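Local structure of chitinase (Thermococcus chitonophagus, 5XSW) at residues Thr9-Thr14 / Glu87-Gly92; Asn37-Thr42 / Asn99-Tyr104; Glu41-Val46 / Asp93-His98; Ile49-Gly54 / Thr80-Ile85. The protein probably hydrolyses chitin as an endochitinase, this chain joining a small beta-sandwich domain to a mostly helical domain that holds bound glycan. All coordinates share one frame; numbering follows the deposited sequence.

Interaction 1. Residues Thr9-Thr14 / Glu87-Gly92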
loop_
_atom_site.group_PDB
_atom_site.type_symbol
_atom_site.label_atom_id
_atom_site.label_comp_id
_atom_site.label_asym_id
_atom_site.label_seq_id
_atom_site.Cartn_x
_atom_site.Cartn_y
_atom_site.Cartn_z
ATOM N N THR A 9 -45.322 -1.018 25.312
ATOM C CA THR A 9 -46.650 -1.602 25.124
ATOM C C THR A 9 -46.659 -3.023 25.627
ATOM O O THR A 9 -45.976 -3.890 25.068
ATOM C CB THR A 9 -47.067 -1.644 23.663
ATOM O OG1 THR A 9 -46.899 -0.349 23.071
ATOM C CG2 THR A 9 -48.526 -2.096 23.554
ATOM N N GLY A 10 -47.429 -3.286 26.676
ATOM C CA GLY A 10 -47.270 -4.557 27.351
ATOM C C GLY A 10 -45.917 -4.577 28.032
ATOM O O GLY A 10 -45.486 -3.571 28.609
ATOM N N ASP A 11 -45.267 -5.732 27.995
ATOM C CA ASP A 11 -43.914 -5.865 28.501
ATOM C C ASP A 11 -42.863 -5.629 27.375
ATOM O O ASP A 11 -41.672 -5.885 27.559
ATOM C CB ASP A 11 -43.730 -7.245 29.144
ATOM C CG ASP A 11 -43.826 -8.392 28.135
ATOM O OD1 ASP A 11 -44.438 -8.229 27.051
ATOM O OD2 ASP A 11 -43.287 -9.480 28.445
ATOM N N LYS A 12 -43.317 -5.134 26.227
ATOM C CA LYS A 12 -42.425 -4.884 25.085
ATOM C C LYS A 12 -41.956 -3.420 24.936
ATOM O O LYS A 12 -42.744 -2.475 24.700
ATOM C CB LYS A 12 -43.106 -5.365 23.804
ATOM C CG LYS A 12 -42.279 -5.191 22.527
ATOM C CD LYS A 12 -42.885 -6.028 21.396
ATOM C CE LYS A 12 -42.595 -5.456 20.023
ATOM N NZ LYS A 12 -43.221 -6.290 18.950
ATOM N N ILE A 13 -40.643 -3.238 25.088
ATOM C CA ILE A 13 -40.003 -1.930 24.939
ATOM C C ILE A 13 -39.330 -1.828 23.574
ATOM O O ILE A 13 -38.509 -2.674 23.229
ATOM C CB ILE A 13 -38.932 -1.698 25.971
ATOM C CG1 ILE A 13 -39.527 -1.731 27.373
ATOM C CG2 ILE A 13 -38.200 -0.375 25.712
ATOM C CD1 ILE A 13 -38.504 -1.959 28.426
ATOM N N THR A 14 -39.698 -0.812 22.810
ATOM C CA THR A 14 -39.120 -0.619 21.482
ATOM C C THR A 14 -38.328 0.703 21.421
ATOM O O THR A 14 -38.868 1.796 21.667
ATOM C CB THR A 14 -40.207 -0.661 20.399
ATOM O OG1 THR A 14 -40.727 -1.997 20.333
ATOM C CG2 THR A 14 -39.599 -0.319 19.030
ATOM N N GLU A 87 -35.839 -4.220 20.184
ATOM C CA GLU A 87 -37.027 -4.592 20.954
ATOM C C GLU A 87 -36.624 -5.401 22.168
ATOM O O GLU A 87 -35.913 -6.407 22.041
ATOM C CB GLU A 87 -38.005 -5.358 20.083
ATOM C CG GLU A 87 -38.928 -4.397 19.327
ATOM C CD GLU A 87 -39.700 -5.063 18.208
ATOM O OE1 GLU A 87 -40.059 -6.264 18.360
ATOM O OE2 GLU A 87 -39.928 -4.377 17.179
ATOM N N ILE A 88 -37.073 -4.944 23.345
ATOM C CA ILE A 88 -36.677 -5.536 24.612
ATOM C C ILE A 88 -37.946 -6.052 25.344
ATOM O O ILE A 88 -38.968 -5.359 25.393
ATOM C CB ILE A 88 -35.991 -4.496 25.526
ATOM C CG1 ILE A 88 -34.767 -3.860 24.857
ATOM C CG2 ILE A 88 -35.548 -5.140 26.873
ATOM C CD1 ILE A 88 -33.600 -4.785 24.814
ATOM N N GLN A 89 -37.880 -7.238 25.905
ATOM C CA GLN A 89 -38.916 -7.673 26.855
ATOM C C GLN A 89 -38.590 -7.231 28.285
ATOM O O GLN A 89 -37.583 -7.665 28.847
ATOM C CB GLN A 89 -39.052 -9.174 26.809
ATOM C CG GLN A 89 -40.112 -9.709 27.749
ATOM C CD GLN A 89 -40.417 -11.132 27.408
ATOM O OE1 GLN A 89 -41.237 -11.397 26.525
ATOM N NE2 GLN A 89 -39.710 -12.069 28.056
ATOM N N LYS A 90 -39.431 -6.371 28.866
ATOM C CA LYS A 90 -39.095 -5.695 30.139
ATOM C C LYS A 90 -38.868 -6.668 31.295
ATOM O O LYS A 90 -39.660 -7.580 31.502
ATOM C CB LYS A 90 -40.199 -4.702 30.507
ATOM C CG LYS A 90 -39.877 -3.777 31.664
ATOM C CD LYS A 90 -40.940 -2.698 31.730
ATOM C CE LYS A 90 -40.662 -1.678 32.812
ATOM N NZ LYS A 90 -41.673 -0.588 32.824
ATOM N N SER A 91 -37.794 -6.480 32.052
ATOM C CA SER A 91 -37.567 -7.323 33.213
ATOM C C SER A 91 -36.389 -6.774 33.959
ATOM O O SER A 91 -35.543 -6.104 33.360
ATOM C CB SER A 91 -37.358 -8.784 32.796
ATOM O OG SER A 91 -36.509 -9.458 33.681
ATOM N N GLY A 92 -36.333 -7.030 35.267
ATOM C CA GLY A 92 -35.220 -6.586 36.088
ATOM C C GLY A 92 -35.341 -5.110 36.420
ATOM O O GLY A 92 -36.301 -4.430 36.016
HETATM O O HOH W 1 -42.124 -2.594 17.941
#

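Interaction 2. Residues Asn37-Thr42 / Asn99-Tyr104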
loop_
_atom_site.group_PDB
_atom_site.type_symbol
_atom_site.label_atom_id
_atom_site.label_comp_id
_atom_site.label_asym_id
_atom_site.label_seq_id
_atom_site.Cartn_x
_atom_site.Cartn_y
_atom_site.Cartn_z
ATOM N N ASN A 37 -17.956 -1.646 17.337
ATOM C CA ASN A 37 -19.254 -2.129 17.793
ATOM C C ASN A 37 -19.927 -1.013 18.603
ATOM O O ASN A 37 -19.356 0.074 18.772
ATOM C CB ASN A 37 -19.128 -3.442 18.588
ATOM C CG ASN A 37 -18.114 -3.382 19.694
ATOM O OD1 ASN A 37 -18.094 -2.433 20.475
ATOM N ND2 ASN A 37 -17.282 -4.428 19.797
ATOM N N ILE A 38 -21.176 -1.247 18.977
ATOM C CA ILE A 38 -21.933 -0.304 19.820
ATOM C C ILE A 38 -22.355 -1.179 21.036
ATOM O O ILE A 38 -22.862 -2.277 20.843
ATOM C CB ILE A 38 -23.193 0.262 19.151
ATOM C CG1 ILE A 38 -22.901 0.941 17.811
ATOM C CG2 ILE A 38 -23.917 1.318 20.063
ATOM C CD1 ILE A 38 -23.081 -0.010 16.644
ATOM N N THR A 39 -22.126 -0.716 22.254
ATOM C CA THR A 39 -22.630 -1.492 23.394
ATOM C C THR A 39 -23.778 -0.737 24.075
ATOM O O THR A 39 -23.871 0.497 24.027
ATOM C CB THR A 39 -21.555 -1.781 24.445
ATOM O OG1 THR A 39 -20.875 -0.564 24.811
ATOM C CG2 THR A 39 -20.533 -2.819 23.958
ATOM N N PHE A 40 -24.642 -1.484 24.740
ATOM C CA PHE A 40 -25.541 -0.810 25.669
ATOM C C PHE A 40 -25.904 -1.821 26.765
ATOM O O PHE A 40 -25.566 -2.996 26.671
ATOM C CB PHE A 40 -26.791 -0.269 24.954
ATOM C CG PHE A 40 -27.699 -1.372 24.392
ATOM C CD1 PHE A 40 -28.716 -1.938 25.173
ATOM C CD2 PHE A 40 -27.551 -1.814 23.076
ATOM C CE1 PHE A 40 -29.573 -2.950 24.644
ATOM C CE2 PHE A 40 -28.369 -2.809 22.529
ATOM C CZ PHE A 40 -29.413 -3.394 23.325
ATOM N N GLU A 41 -26.601 -1.340 27.794
ATOM C CA GLU A 41 -26.955 -2.209 28.906
ATOM C C GLU A 41 -28.469 -2.295 29.039
ATOM O O GLU A 41 -29.174 -1.336 28.757
ATOM C CB GLU A 41 -26.298 -1.708 30.200
ATOM C CG GLU A 41 -24.797 -1.970 30.208
ATOM C CD GLU A 41 -24.038 -1.175 31.292
ATOM O OE1 GLU A 41 -22.973 -1.653 31.726
ATOM O OE2 GLU A 41 -24.472 -0.074 31.692
ATOM N N THR A 42 -28.938 -3.487 29.394
ATOM C CA THR A 42 -30.323 -3.702 29.793
ATOM C C THR A 42 -30.396 -4.952 30.687
ATOM O O THR A 42 -29.578 -5.876 30.554
ATOM C CB THR A 42 -31.239 -3.859 28.577
ATOM O OG1 THR A 42 -32.561 -4.206 29.005
ATOM C CG2 THR A 42 -30.694 -4.968 27.628
ATOM N N ASN A 99 -26.735 3.619 28.769
ATOM C CA ASN A 99 -25.288 3.630 28.680
ATOM C C ASN A 99 -24.788 3.147 27.284
ATOM O O ASN A 99 -23.946 2.252 27.187
ATOM C CB ASN A 99 -24.672 2.756 29.749
ATOM C CG ASN A 99 -23.223 3.083 29.957
ATOM O OD1 ASN A 99 -22.770 4.218 29.662
ATOM N ND2 ASN A 99 -22.465 2.104 30.429
ATOM N N PHE A 100 -25.390 3.697 26.245
ATOM C CA PHE A 100 -24.995 3.434 24.866
ATOM C C PHE A 100 -23.571 3.928 24.692
ATOM O O PHE A 100 -23.280 5.042 25.104
ATOM C CB PHE A 100 -25.916 4.160 23.888
ATOM C CG PHE A 100 -27.178 3.423 23.614
ATOM C CD1 PHE A 100 -27.232 2.467 22.613
ATOM C CD2 PHE A 100 -28.314 3.664 24.378
ATOM C CE1 PHE A 100 -28.399 1.775 22.351
ATOM C CE2 PHE A 100 -29.499 2.973 24.112
ATOM C CZ PHE A 100 -29.540 2.027 23.111
ATOM N N LYS A 101 -22.683 3.112 24.123
ATOM C CA LYS A 101 -21.356 3.632 23.787
ATOM C C LYS A 101 -20.984 3.212 22.367
ATOM O O LYS A 101 -21.057 2.032 22.057
ATOM C CB LYS A 101 -20.282 3.136 24.752
ATOM C CG LYS A 101 -20.393 3.664 26.175
ATOM C CD LYS A 101 -19.577 2.755 27.113
ATOM C CE LYS A 101 -19.605 3.206 28.568
ATOM N NZ LYS A 101 -18.797 2.264 29.401
ATOM N N ILE A 102 -20.601 4.177 21.528
ATOM C CA ILE A 102 -20.032 3.833 20.221
ATOM C C ILE A 102 -18.539 3.518 20.406
ATOM O O ILE A 102 -17.790 4.333 20.933
ATOM C CB ILE A 102 -20.226 4.951 19.249
ATOM C CG1 ILE A 102 -21.709 5.145 19.011
ATOM C CG2 ILE A 102 -19.463 4.636 17.910
ATOM C CD1 ILE A 102 -22.011 6.294 18.093
ATOM N N HIS A 103 -18.099 2.330 20.028
ATOM C CA HIS A 103 -16.677 2.048 20.148
ATOM C C HIS A 103 -16.010 2.126 18.744
ATOM O O HIS A 103 -16.349 1.329 17.864
ATOM C CB HIS A 103 -16.461 0.679 20.746
ATOM C CG HIS A 103 -17.134 0.510 22.085
ATOM N ND1 HIS A 103 -16.544 0.918 23.264
ATOM C CD2 HIS A 103 -18.358 0.023 22.418
ATOM C CE1 HIS A 103 -17.356 0.639 24.280
ATOM N NE2 HIS A 103 -18.461 0.091 23.794
ATOM N N TYR A 104 -15.134 3.089 18.557
ATOM C CA TYR A 104 -14.454 3.226 17.246
ATOM C C TYR A 104 -13.434 2.126 17.078
ATOM O O TYR A 104 -12.934 1.515 18.063
ATOM C CB TYR A 104 -13.744 4.556 17.117
ATOM C CG TYR A 104 -14.662 5.708 17.187
ATOM C CD1 TYR A 104 -15.682 5.856 16.254
ATOM C CD2 TYR A 104 -14.540 6.639 18.214
ATOM C CE1 TYR A 104 -16.543 6.925 16.326
ATOM C CE2 TYR A 104 -15.399 7.717 18.296
ATOM C CZ TYR A 104 -16.394 7.850 17.349
ATOM O OH TYR A 104 -17.255 8.903 17.423
HETATM O O HOH W 2 -22.371 0.338 27.007
#

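Interaction 3. Residues Glu41-Val46 / Asp93-His98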
loop_
_atom_site.group_PDB
_atom_site.type_symbol
_atom_site.label_atom_id
_atom_site.label_comp_id
_atom_site.label_asym_id
_atom_site.label_seq_id
_atom_site.Cartn_x
_atom_site.Cartn_y
_atom_site.Cartn_z
ATOM N N GLU A 41 -26.601 -1.340 27.794
ATOM C CA GLU A 41 -26.955 -2.209 28.906
ATOM C C GLU A 41 -28.469 -2.295 29.039
ATOM O O GLU A 41 -29.174 -1.336 28.757
ATOM C CB GLU A 41 -26.298 -1.708 30.200
ATOM C CG GLU A 41 -24.797 -1.970 30.208
ATOM C CD GLU A 41 -24.038 -1.175 31.292
ATOM O OE1 GLU A 41 -22.973 -1.653 31.726
ATOM O OE2 GLU A 41 -24.472 -0.074 31.692
ATOM N N THR A 42 -28.938 -3.487 29.394
ATOM C CA THR A 42 -30.323 -3.702 29.793
ATOM C C THR A 42 -30.396 -4.952 30.687
ATOM O O THR A 42 -29.578 -5.876 30.554
ATOM C CB THR A 42 -31.239 -3.859 28.577
ATOM O OG1 THR A 42 -32.561 -4.206 29.005
ATOM C CG2 THR A 42 -30.694 -4.968 27.628
ATOM N N THR A 43 -31.339 -4.961 31.636
ATOM C CA THR A 43 -31.614 -6.171 32.418
ATOM C C THR A 43 -32.731 -6.968 31.754
ATOM O O THR A 43 -33.041 -8.087 32.165
ATOM C CB THR A 43 -32.031 -5.817 33.878
ATOM O OG1 THR A 43 -33.128 -4.886 33.838
ATOM C CG2 THR A 43 -30.883 -5.159 34.604
ATOM N N GLY A 44 -33.369 -6.373 30.754
ATOM C CA GLY A 44 -34.433 -7.047 30.031
ATOM C C GLY A 44 -33.892 -8.109 29.078
ATOM O O GLY A 44 -32.689 -8.385 29.060
ATOM N N LYS A 45 -34.768 -8.696 28.272
ATOM C CA LYS A 45 -34.362 -9.759 27.353
ATOM C C LYS A 45 -34.404 -9.185 25.965
ATOM O O LYS A 45 -35.419 -8.616 25.570
ATOM C CB LYS A 45 -35.283 -10.984 27.446
ATOM C CG LYS A 45 -35.101 -11.981 26.273
ATOM C CD LYS A 45 -35.920 -13.294 26.464
ATOM C CE LYS A 45 -35.023 -14.504 26.808
ATOM N NZ LYS A 45 -35.755 -15.835 26.888
ATOM N N VAL A 46 -33.306 -9.285 25.218
ATOM C CA VAL A 46 -33.342 -8.746 23.864
ATOM C C VAL A 46 -34.214 -9.663 22.992
ATOM O O VAL A 46 -33.932 -10.860 22.876
ATOM C CB VAL A 46 -31.926 -8.621 23.237
ATOM C CG1 VAL A 46 -32.048 -8.139 21.781
ATOM C CG2 VAL A 46 -31.041 -7.697 24.067
ATOM N N ASP A 93 -34.355 -4.609 37.152
ATOM C CA ASP A 93 -34.430 -3.250 37.665
ATOM C C ASP A 93 -33.885 -2.132 36.735
ATOM O O ASP A 93 -33.965 -0.947 37.082
ATOM C CB ASP A 93 -33.708 -3.166 39.020
ATOM C CG ASP A 93 -32.212 -3.504 38.941
ATOM O OD1 ASP A 93 -31.629 -3.588 37.834
ATOM O OD2 ASP A 93 -31.591 -3.672 40.014
ATOM N N ASN A 94 -33.350 -2.486 35.563
ATOM C CA ASN A 94 -32.828 -1.433 34.654
ATOM C C ASN A 94 -33.041 -1.907 33.245
ATOM O O ASN A 94 -32.088 -2.266 32.567
ATOM C CB ASN A 94 -31.348 -1.193 34.945
ATOM C CG ASN A 94 -30.877 0.232 34.606
ATOM O OD1 ASN A 94 -31.543 1.040 33.905
ATOM N ND2 ASN A 94 -29.740 0.541 35.141
ATOM N N PRO A 95 -34.305 -2.009 32.839
ATOM C CA PRO A 95 -34.668 -2.700 31.601
ATOM C C PRO A 95 -34.517 -1.832 30.328
ATOM O O PRO A 95 -34.287 -2.374 29.253
ATOM C CB PRO A 95 -36.138 -3.036 31.828
ATOM C CG PRO A 95 -36.620 -1.864 32.678
ATOM C CD PRO A 95 -35.494 -1.609 33.617
ATOM N N TYR A 96 -34.716 -0.522 30.435
ATOM C CA TYR A 96 -34.538 0.362 29.268
ATOM C C TYR A 96 -33.048 0.428 28.807
ATOM O O TYR A 96 -32.149 0.647 29.629
ATOM C CB TYR A 96 -35.041 1.775 29.563
ATOM C CG TYR A 96 -36.474 1.802 30.039
ATOM C CD1 TYR A 96 -37.516 1.585 29.160
ATOM C CD2 TYR A 96 -36.780 2.031 31.383
ATOM C CE1 TYR A 96 -38.839 1.590 29.591
ATOM C CE2 TYR A 96 -38.101 2.051 31.821
ATOM C CZ TYR A 96 -39.123 1.823 30.925
ATOM O OH TYR A 96 -40.434 1.830 31.338
ATOM N N PRO A 97 -32.807 0.222 27.501
ATOM C CA PRO A 97 -31.445 0.338 26.912
ATOM C C PRO A 97 -30.776 1.621 27.367
ATOM O O PRO A 97 -31.327 2.690 27.163
ATOM C CB PRO A 97 -31.723 0.361 25.397
ATOM C CG PRO A 97 -32.945 -0.548 25.252
ATOM C CD PRO A 97 -33.806 -0.214 26.502
ATOM N N HIS A 98 -29.632 1.515 28.028
ATOM C CA HIS A 98 -28.974 2.708 28.556
ATOM C C HIS A 98 -27.449 2.544 28.451
ATOM O O HIS A 98 -26.942 1.451 28.163
ATOM C CB HIS A 98 -29.364 2.962 30.044
ATOM C CG HIS A 98 -29.072 1.792 30.921
ATOM N ND1 HIS A 98 -29.901 0.691 30.975
ATOM C CD2 HIS A 98 -28.053 1.542 31.780
ATOM C CE1 HIS A 98 -29.386 -0.208 31.801
ATOM N NE2 HIS A 98 -28.272 0.290 32.312
#

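Interaction 4. Residues Ile49-Gly54 / Thr80-Ile85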
loop_
_atom_site.group_PDB
_atom_site.type_symbol
_atom_site.label_atom_id
_atom_site.label_comp_id
_atom_site.label_asym_id
_atom_site.label_seq_id
_atom_site.Cartn_x
_atom_site.Cartn_y
_atom_site.Cartn_z
ATOM N N ILE A 49 -32.935 -7.101 17.221
ATOM C CA ILE A 49 -32.259 -5.871 16.838
ATOM C C ILE A 49 -32.167 -5.917 15.318
ATOM O O ILE A 49 -31.559 -6.854 14.770
ATOM C CB ILE A 49 -30.848 -5.774 17.468
ATOM C CG1 ILE A 49 -30.916 -5.836 18.987
ATOM C CG2 ILE A 49 -30.118 -4.521 16.990
ATOM C CD1 ILE A 49 -29.542 -5.677 19.679
ATOM N N LYS A 50 -32.802 -4.962 14.655
ATOM C CA LYS A 50 -32.896 -4.963 13.188
ATOM C C LYS A 50 -32.635 -3.590 12.654
ATOM O O LYS A 50 -32.764 -2.606 13.395
ATOM C CB LYS A 50 -34.282 -5.431 12.726
ATOM C CG LYS A 50 -34.621 -6.846 13.210
ATOM C CD LYS A 50 -35.991 -7.283 12.679
ATOM C CE LYS A 50 -36.253 -8.756 12.954
ATOM N NZ LYS A 50 -37.535 -9.205 12.319
ATOM N N TYR A 51 -32.253 -3.490 11.379
ATOM C CA TYR A 51 -32.122 -2.163 10.775
ATOM C C TYR A 51 -33.475 -1.692 10.343
ATOM O O TYR A 51 -34.273 -2.496 9.887
ATOM C CB TYR A 51 -31.195 -2.140 9.550
ATOM C CG TYR A 51 -29.762 -2.480 9.853
ATOM C CD1 TYR A 51 -28.990 -1.651 10.685
ATOM C CD2 TYR A 51 -29.170 -3.590 9.292
ATOM C CE1 TYR A 51 -27.673 -1.960 10.971
ATOM C CE2 TYR A 51 -27.846 -3.910 9.558
ATOM C CZ TYR A 51 -27.104 -3.080 10.392
ATOM O OH TYR A 51 -25.805 -3.380 10.657
ATOM N N ALA A 52 -33.706 -0.388 10.449
ATOM C CA ALA A 52 -34.993 0.173 10.112
ATOM C C ALA A 52 -35.316 -0.033 8.646
ATOM O O ALA A 52 -36.488 -0.173 8.293
ATOM C CB ALA A 52 -35.037 1.642 10.452
ATOM N N ASP A 53 -34.282 -0.021 7.798
ATOM C CA ASP A 53 -34.468 -0.143 6.358
ATOM C C ASP A 53 -34.162 -1.552 5.844
ATOM O O ASP A 53 -33.847 -1.734 4.673
ATOM C CB ASP A 53 -33.629 0.929 5.598
ATOM C CG ASP A 53 -32.108 0.914 5.947
ATOM O OD1 ASP A 53 -31.661 0.162 6.862
ATOM O OD2 ASP A 53 -31.358 1.706 5.301
ATOM N N GLY A 54 -34.294 -2.553 6.709
ATOM C CA GLY A 54 -34.151 -3.937 6.309
ATOM C C GLY A 54 -32.824 -4.550 6.700
ATOM O O GLY A 54 -31.819 -3.852 6.805
ATOM N N THR A 80 -23.837 10.056 6.353
ATOM C CA THR A 80 -24.276 8.661 6.300
ATOM C C THR A 80 -25.090 8.408 7.592
ATOM O O THR A 80 -24.647 8.806 8.655
ATOM C CB THR A 80 -23.068 7.674 6.201
ATOM O OG1 THR A 80 -22.401 7.847 4.937
ATOM C CG2 THR A 80 -23.513 6.225 6.325
ATOM N N THR A 81 -26.264 7.789 7.489
ATOM C CA THR A 81 -27.072 7.521 8.683
ATOM C C THR A 81 -27.487 6.079 8.710
ATOM O O THR A 81 -27.771 5.492 7.661
ATOM C CB THR A 81 -28.285 8.450 8.737
ATOM O OG1 THR A 81 -27.812 9.788 8.837
ATOM C CG2 THR A 81 -29.211 8.144 9.986
ATOM N N VAL A 82 -27.469 5.472 9.904
ATOM C CA VAL A 82 -27.928 4.099 10.040
ATOM C C VAL A 82 -28.922 4.046 11.243
ATOM O O VAL A 82 -28.614 4.552 12.315
ATOM C CB VAL A 82 -26.773 3.104 10.251
ATOM C CG1 VAL A 82 -27.308 1.692 10.624
ATOM C CG2 VAL A 82 -25.854 3.020 8.977
ATOM N N LYS A 83 -30.116 3.492 11.037
ATOM C CA LYS A 83 -31.136 3.472 12.094
ATOM C C LYS A 83 -31.377 2.064 12.482
ATOM O O LYS A 83 -31.542 1.198 11.628
ATOM C CB LYS A 83 -32.424 4.147 11.651
ATOM C CG LYS A 83 -32.277 5.634 11.610
ATOM C CD LYS A 83 -33.557 6.351 11.288
ATOM C CE LYS A 83 -33.331 7.851 11.174
ATOM N NZ LYS A 83 -34.295 8.402 10.186
ATOM N N ILE A 84 -31.337 1.824 13.794
ATOM C CA ILE A 84 -31.482 0.497 14.321
ATOM C C ILE A 84 -32.715 0.421 15.273
ATOM O O ILE A 84 -32.942 1.335 16.080
ATOM C CB ILE A 84 -30.216 0.096 15.078
ATOM C CG1 ILE A 84 -29.045 -0.062 14.086
ATOM C CG2 ILE A 84 -30.416 -1.180 15.824
ATOM C CD1 ILE A 84 -27.727 -0.391 14.766
ATOM N N ILE A 85 -33.510 -0.635 15.135
ATOM C CA ILE A 85 -34.658 -0.853 16.024
ATOM C C ILE A 85 -34.388 -2.026 16.932
ATOM O O ILE A 85 -34.103 -3.146 16.480
ATOM C CB ILE A 85 -35.933 -1.065 15.236
ATOM C CG1 ILE A 85 -36.210 0.203 14.447
ATOM C CG2 ILE A 85 -37.117 -1.393 16.211
ATOM C CD1 ILE A 85 -36.935 -0.060 13.210
HETATM O O HOH W 3 -30.533 4.655 6.940
#

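Interaction 1. Residues Thr9-Thr14 / Glu87-Gly92
Lys12-Thr14 and Glu87-Gln89 run antiparallel, the axes of these short segments approaching to 4.6 Å at 155°, and Ile13 and Ile88 form the hydrogen-bonded pair between them. Ile13 N donates to Ile88 O and Ile88 N to Ile13 O, each at 2.7 Å. Lys90 N closes on Asp11 O at 2.6 Å, which carries the pairing into the type II' turn from Thr9 to Lys12. The side chains divide by face. On one, the extended Lys12 chain starts with CG anti to the backbone N (chi1 -179°) and crosses obliquely to Glu87, where NZ forms a salt bridge with OE1 at 3.2 Å. Thr14 lies beside Glu87 and points the same way, its OG1 3.2 Å from Glu87 CG; a water bound to OG1 also donates a weak bond to Glu87 OE2. Asp11 OD2 rests against Gln89 CG at 3.3 Å, the carboxylate and amide planes 23° apart. The other face is mainly apolar: Ile13 CB meets Ile88 CB at 4.1 Å, and Ile13 CD1 touches the base of Lys90, whose NZ continues to a salt bridge with Glu8. These strands are the inner two of a four-stranded antiparallel sheet, flanked by strand 3-9, where Ile13 packs on Ile5, and by strand 45-51, where Ile88 packs on Val46.

Interaction 2. Residues Asn37-Thr42 / Asn99-Tyr104
His103 and Thr39 cross at about a right angle, with Thr39 OG1 at the edge of the imidazole, near its plane, and hydrogen-bonded to NE2 at 2.7 Å. OG1 reaches the ring because it sits between the backbone N and the carbonyl carbon (chi1 51°). Glu108 binds ND1, so both ring nitrogens are held and rotation of the imidazole is probably restricted. A water bound to Thr39 OG1 donates to Asn99 O. Asn37 approaches the same ring obliquely, OD1 3.1 Å from His103 CD2, with amide and ring planes 78° apart. Further along, Glu41 and Asn99 lie side by side, joined by a weak bond from ND2 to OE2 at 3.2 Å. Strands 37-41 and 99-104 run antiparallel, Thr39 and Lys101 forming a hydrogen-bonded pair, and their reverse side is aromatic. Phe40 and Phe100 point the same way with planes 29° apart, but the rings barely overlap; instead Phe40 CB stands over the Phe100 face, 3.7 Å from its centroid, a CH-pi contact. Ile38 CG2 comes up at the edge of that ring, 4.3 Å from Phe100 CD1. One polar side and one apolar, the latter touching Leu17, Leu19 and Ile86 of the opposing sheet, are what a strand pair in a beta sandwich presents.

Interaction 3. Residues Glu41-Val46 / Asp93-His98
Thr42 OG1 donates a short 2.5 Å hydrogen bond to Pro95 O, approaching 37° above the carbonyl plane. The same oxygen accepts from Gly44 N at 2.9 Å, which makes an ST turn; with OG1 anti to the backbone N (chi1 174°), one hydroxyl ties the bend within 41-46 to the loop 93-98. Thr43 adds a reciprocal pair. Its N donates to Asn94 O at 2.9 Å, while Asn94 N donates to Thr43 OG1 at 3.0 Å, and that hydroxyl has a further partner in Ser91 O. At the other end, Glu41 and His98 form an antiparallel hydrogen-bonded pair, the bond from Glu41 N to His98 O measuring 2.8 Å. The His98 ring also bonds its own loop: ND1 donates to Tyr96 O at 2.6 Å, with the oxygen only 3° out of the ring plane. Held in this way, the imidazole takes Glu41 CB over one face, 3.9 Å from the ring centroid, while Asn94 OD1 lies above the opposite face toward the rim. An alanine at His98 would probably leave Tyr96 O without this donor and Glu41 CB without the ring it packs on. Packing further out joins this crossing point to the sandwich interior, with Thr42 and Pro97 both against Ile88 of strand 80-89. At the periphery the methyl Thr43 CG2 sits 4.0 Å from Asn94 CB.

Interaction 4. Residues Ile49-Gly54 / Thr80-Ile85
Ile84 is packed between Ile49 and Tyr51 on the buried face of an antiparallel strand pair, in which strand 45-51 forms an outermost strand of its four-stranded sheet. The tight part is apolar. Ile84 CG2 meets Ile49 CG2 obliquely at 3.6 Å. With CG1 anti to the carbonyl carbon (chi1 -68°), the other branch lies alongside Tyr51, Ile84 CG1 3.8 Å from ring atom CD1. Val82 CG1 approaches the same ring, 3.7 Å from Tyr51 CE1. Leu70 packs on both Tyr51 and Ile84, while Arg73 makes a cation-pi contact with the tyrosine. An alanine in place of Ile84 would probably open a gap beside Ile49 CG2 and the tyrosine ring, leaving that side of the ring less firmly supported. The reverse face is looser and more exposed: the Lys50 and Lys83 chains run outward from the contact, Ile85 CD1 meets Ala52 CB at 3.8 Å, and Lys83 CB touches the same methyl. Beyond Tyr51 the chain leaves the strand in a type I turn to Gly54, where Asp53 forms a salt bridge with Arg73 and a water donates to Thr81 O and, weakly, to Asp53 OD2. The backbone pairing is carried by Lys50 and Ile85, with Ile85 N 2.7 Å from Lys50 O. One bond follows at the turn: Ala52 N reaches Lys83 O at 2.9 Å, the donor standing 39° above the carbonyl plane.

Interactions 1 and 4 both use strand 80-89, interaction 1 pairing its end with strand 12-21 and interaction 4 its earlier part with strand 45-51, so they belong to one sheet. Interaction 2 lies in the second sheet, and interaction 3 is the loop junction between the two, sharing Glu41 and Thr42 with interaction 2. Each strand pair turns a mainly apolar face inward, and Phe40 of interaction 2 touches Ile49 of interaction 4 between the sheets; Thr42 of the junction packs its hydroxyl on Ile88 of interaction 1. Their outer faces differ: a salt bridge in 1, a histidine-threonine bond in 2, mostly lysine chains in 4. Interaction 2 is a surface contact, whereas 1, 3 and 4 are partly buried; interaction 3 relies on threonine hydroxyls binding backbone groups.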